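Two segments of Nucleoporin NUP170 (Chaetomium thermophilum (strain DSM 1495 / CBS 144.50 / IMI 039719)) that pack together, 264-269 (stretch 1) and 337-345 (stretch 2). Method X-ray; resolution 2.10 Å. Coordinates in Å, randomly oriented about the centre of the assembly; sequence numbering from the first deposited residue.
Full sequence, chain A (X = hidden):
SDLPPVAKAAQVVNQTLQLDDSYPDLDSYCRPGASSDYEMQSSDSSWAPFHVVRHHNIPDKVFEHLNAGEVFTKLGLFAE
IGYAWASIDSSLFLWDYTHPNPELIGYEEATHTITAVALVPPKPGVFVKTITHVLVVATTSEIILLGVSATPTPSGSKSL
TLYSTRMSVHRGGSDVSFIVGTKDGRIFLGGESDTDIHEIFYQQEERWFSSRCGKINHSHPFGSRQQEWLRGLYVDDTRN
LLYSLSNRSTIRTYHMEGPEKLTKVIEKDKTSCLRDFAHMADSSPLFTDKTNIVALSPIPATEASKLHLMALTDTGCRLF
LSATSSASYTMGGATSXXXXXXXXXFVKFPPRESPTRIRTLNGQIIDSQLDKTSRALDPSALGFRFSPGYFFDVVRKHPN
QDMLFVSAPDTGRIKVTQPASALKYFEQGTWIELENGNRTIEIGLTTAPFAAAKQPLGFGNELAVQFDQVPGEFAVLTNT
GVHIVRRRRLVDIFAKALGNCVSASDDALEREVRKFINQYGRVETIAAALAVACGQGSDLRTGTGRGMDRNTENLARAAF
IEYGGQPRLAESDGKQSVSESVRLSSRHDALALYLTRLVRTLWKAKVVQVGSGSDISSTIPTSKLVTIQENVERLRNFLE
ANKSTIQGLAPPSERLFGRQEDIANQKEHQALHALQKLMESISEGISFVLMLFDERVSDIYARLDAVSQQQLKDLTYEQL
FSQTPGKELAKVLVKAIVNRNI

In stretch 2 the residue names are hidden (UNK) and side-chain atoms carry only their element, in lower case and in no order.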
# COMPACT_ATOMS: atom_id res chain seq x y z
N LYS A 264 22.49 13.71 -12.20
CA LYS A 264 22.34 12.47 -12.95
C LYS A 264 23.47 11.52 -12.59
O LYS A 264 24.65 11.88 -12.66
CB LYS A 264 22.34 12.74 -14.45
CG LYS A 264 21.70 11.63 -15.28
CD LYS A 264 22.38 11.42 -16.63
CE LYS A 264 22.41 12.69 -17.47
NZ LYS A 264 22.99 12.45 -18.82
N VAL A 265 23.11 10.30 -12.19
CA VAL A 265 24.09 9.33 -11.72
C VAL A 265 24.08 8.03 -12.51
O VAL A 265 25.08 7.29 -12.47
CB VAL A 265 23.88 9.03 -10.22
CG1 VAL A 265 24.27 10.23 -9.37
CG2 VAL A 265 22.44 8.62 -9.94
N ILE A 266 23.01 7.71 -13.24
CA ILE A 266 22.97 6.52 -14.08
C ILE A 266 22.19 6.86 -15.35
O ILE A 266 21.20 7.60 -15.31
CB ILE A 266 22.31 5.32 -13.37
CG1 ILE A 266 22.93 5.10 -11.98
CG2 ILE A 266 22.46 4.06 -14.23
CD1 ILE A 266 22.24 4.02 -11.17
N GLU A 267 22.66 6.32 -16.47
CA GLU A 267 21.94 6.40 -17.74
C GLU A 267 22.07 5.03 -18.40
O GLU A 267 23.18 4.62 -18.76
CB GLU A 267 22.51 7.50 -18.63
CG GLU A 267 21.76 7.68 -19.95
CD GLU A 267 22.18 8.94 -20.70
OE1 GLU A 267 22.02 10.05 -20.15
OE2 GLU A 267 22.69 8.81 -21.83
N LYS A 268 20.95 4.33 -18.55
CA LYS A 268 20.93 2.95 -19.05
C LYS A 268 19.96 2.87 -20.21
O LYS A 268 18.74 2.96 -20.01
CB LYS A 268 20.53 1.99 -17.94
CG LYS A 268 20.73 0.52 -18.28
CD LYS A 268 20.23 -0.37 -17.16
CE LYS A 268 20.49 -1.84 -17.45
NZ LYS A 268 21.94 -2.16 -17.46
N ASP A 269 20.48 2.70 -21.43
CA ASP A 269 19.63 2.62 -22.60
C ASP A 269 19.13 1.20 -22.82
O ASP A 269 19.55 0.25 -22.14
CB ASP A 269 20.36 3.14 -23.85
CG ASP A 269 21.66 2.39 -24.14
OD1 ASP A 269 21.82 1.24 -23.70
OD2 ASP A 269 22.51 2.97 -24.85
N UNK A 337 23.55 8.01 -0.08
CA UNK A 337 24.60 7.54 -0.98
C UNK A 337 23.99 7.28 -2.36
O UNK A 337 23.01 6.54 -2.48
c UNK A 337 25.27 6.28 -0.44
c UNK A 337 27.53 6.63 -1.49
c UNK A 337 27.28 5.16 0.52
c UNK A 337 26.77 6.40 -0.19
N UNK A 338 24.59 7.88 -3.38
CA UNK A 338 24.05 7.77 -4.73
C UNK A 338 24.52 6.48 -5.39
O UNK A 338 25.71 6.15 -5.30
c UNK A 338 24.48 8.96 -5.58
N UNK A 339 23.65 5.73 -6.05
CA UNK A 339 24.11 4.60 -6.86
C UNK A 339 24.80 5.10 -8.12
O UNK A 339 24.65 6.25 -8.53
c UNK A 339 21.77 4.91 -7.19
c UNK A 339 22.18 5.91 -6.14
c UNK A 339 22.82 3.85 -7.19
N UNK A 340 25.58 4.21 -8.73
CA UNK A 340 26.31 4.54 -9.94
C UNK A 340 26.17 3.48 -11.03
O UNK A 340 26.71 3.66 -12.12
n UNK A 340 27.31 8.20 -8.41
c UNK A 340 28.07 5.92 -8.70
c UNK A 340 27.62 7.25 -9.28
c UNK A 340 27.80 4.75 -9.63
o UNK A 340 27.55 7.42 -10.50
N UNK A 341 25.45 2.39 -10.76
CA UNK A 341 25.26 1.31 -11.72
C UNK A 341 23.85 0.78 -11.58
O UNK A 341 23.26 0.81 -10.50
c UNK A 341 26.28 0.19 -11.50
o UNK A 341 26.08 -0.87 -12.41
N UNK A 342 23.30 0.30 -12.70
CA UNK A 342 21.97 -0.30 -12.74
C UNK A 342 22.01 -1.49 -13.68
O UNK A 342 22.57 -1.41 -14.78
c UNK A 342 18.03 2.12 -12.32
c UNK A 342 19.54 0.09 -13.46
c UNK A 342 20.91 0.71 -13.21
s UNK A 342 18.28 1.31 -13.90
N UNK A 343 21.41 -2.60 -13.25
CA UNK A 343 21.50 -3.86 -13.98
C UNK A 343 20.17 -4.59 -13.94
O UNK A 343 19.54 -4.70 -12.88
n UNK A 343 23.95 -8.18 -13.92
c UNK A 343 23.89 -6.92 -13.53
c UNK A 343 22.78 -6.07 -14.13
c UNK A 343 22.61 -4.75 -13.40
o UNK A 343 24.69 -6.44 -12.72
N UNK A 344 19.76 -5.11 -15.09
CA UNK A 344 18.59 -5.98 -15.15
C UNK A 344 18.95 -7.34 -14.56
O UNK A 344 19.80 -8.05 -15.10
c UNK A 344 17.03 -7.19 -16.82
c UNK A 344 15.86 -7.00 -15.87
c UNK A 344 16.55 -7.17 -18.26
c UNK A 344 18.10 -6.13 -16.59
N UNK A 345 18.29 -7.70 -13.46
CA UNK A 345 18.60 -8.90 -12.70
C UNK A 345 17.56 -10.00 -12.84
O UNK A 345 17.92 -11.17 -12.96
c UNK A 345 21.23 -8.45 -10.81
n UNK A 345 22.24 -7.85 -10.20
c UNK A 345 19.93 -7.67 -10.86
c UNK A 345 18.73 -8.55 -11.21
o UNK A 345 21.31 -9.57 -11.30
O HOH W 1 27.04 5.88 -13.90

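Position 337 carries four side-chain carbons, forked at the second, and lies beyond reach of the first stretch; the fork one carbon past CB identifies Leu337. At position 338 a single carbon follows CA. This CB points toward stretch 1 and lies 4.0 Å from CG1 of Val265, a small apolar contact made by Ala338.

Position 339 has three carbons that close a ring onto its own backbone N. Its CB lies 4.0 Å from CD1 of Ile266, while its carbonyl O approaches CB of Val265 to 3.3 Å. Only proline closes such a ring, so this is Pro339.

Position 340 has three carbons, the third bearing one oxygen and one nitrogen. Although its CA-to-CB bond points away, the chain folds back, so that its end comes nearer to Val265. Backbone C of position 340 also packs 3.7 Å from CG1 of Ile266. The residue is Gln340, with chi1 and chi2 both m. Its modelled OE1 lies 3.2 Å from Val265 O, but the amide is probably turned over, and the assignment of its two end atoms is best left open.

At position 341 the CA-to-CB bond points away from stretch 1, and one carbon followed by one oxygen make up the side chain. The contact is made through the backbone, O lying 3.4 Å from CD1 of Ile266. This is Ser341.

Position 342 has an unbranched run of two carbons, a sulfur and a last carbon. It is buried and its CA-to-CB bond points toward stretch 1, placing CB 3.8 Å from CG2 of Ile266 and the second carbon 3.8 Å from CD of Lys268. The sulfur within the chain identifies Met342.

Position 343 again shows three carbons ending in an oxygen and a nitrogen; its CA-to-CB bond points away and chi1 and chi2 are both t. Its CA is 3.9 Å from Lys268 NZ, and the residue is Gln343. Position 344 has four carbons forked at the second, set sideways, with backbone N 4.1 Å from CE of Lys268, hence Leu344. Position 345, three carbons with a terminal oxygen and nitrogen, is out of reach of stretch 1; it is Gln345.

The two strands run in roughly the same direction, their axes inclined by 30° and 7.0 Å apart at closest approach. Val265 and Ile266 supply apolar contacts, and a water bridges the backbones by donating to Val265 O (2.8 Å from the water O) and Gln340 O (2.9 Å from the water O). Farther along, the largely extended side chain of Lys268 lays its aliphatic part against Met342 and delivers NZ to Met342 O, forming a 2.9 Å hydrogen bond that joins packing to polar anchoring.

Stretch 2 337-345: LAPQSMQLQ
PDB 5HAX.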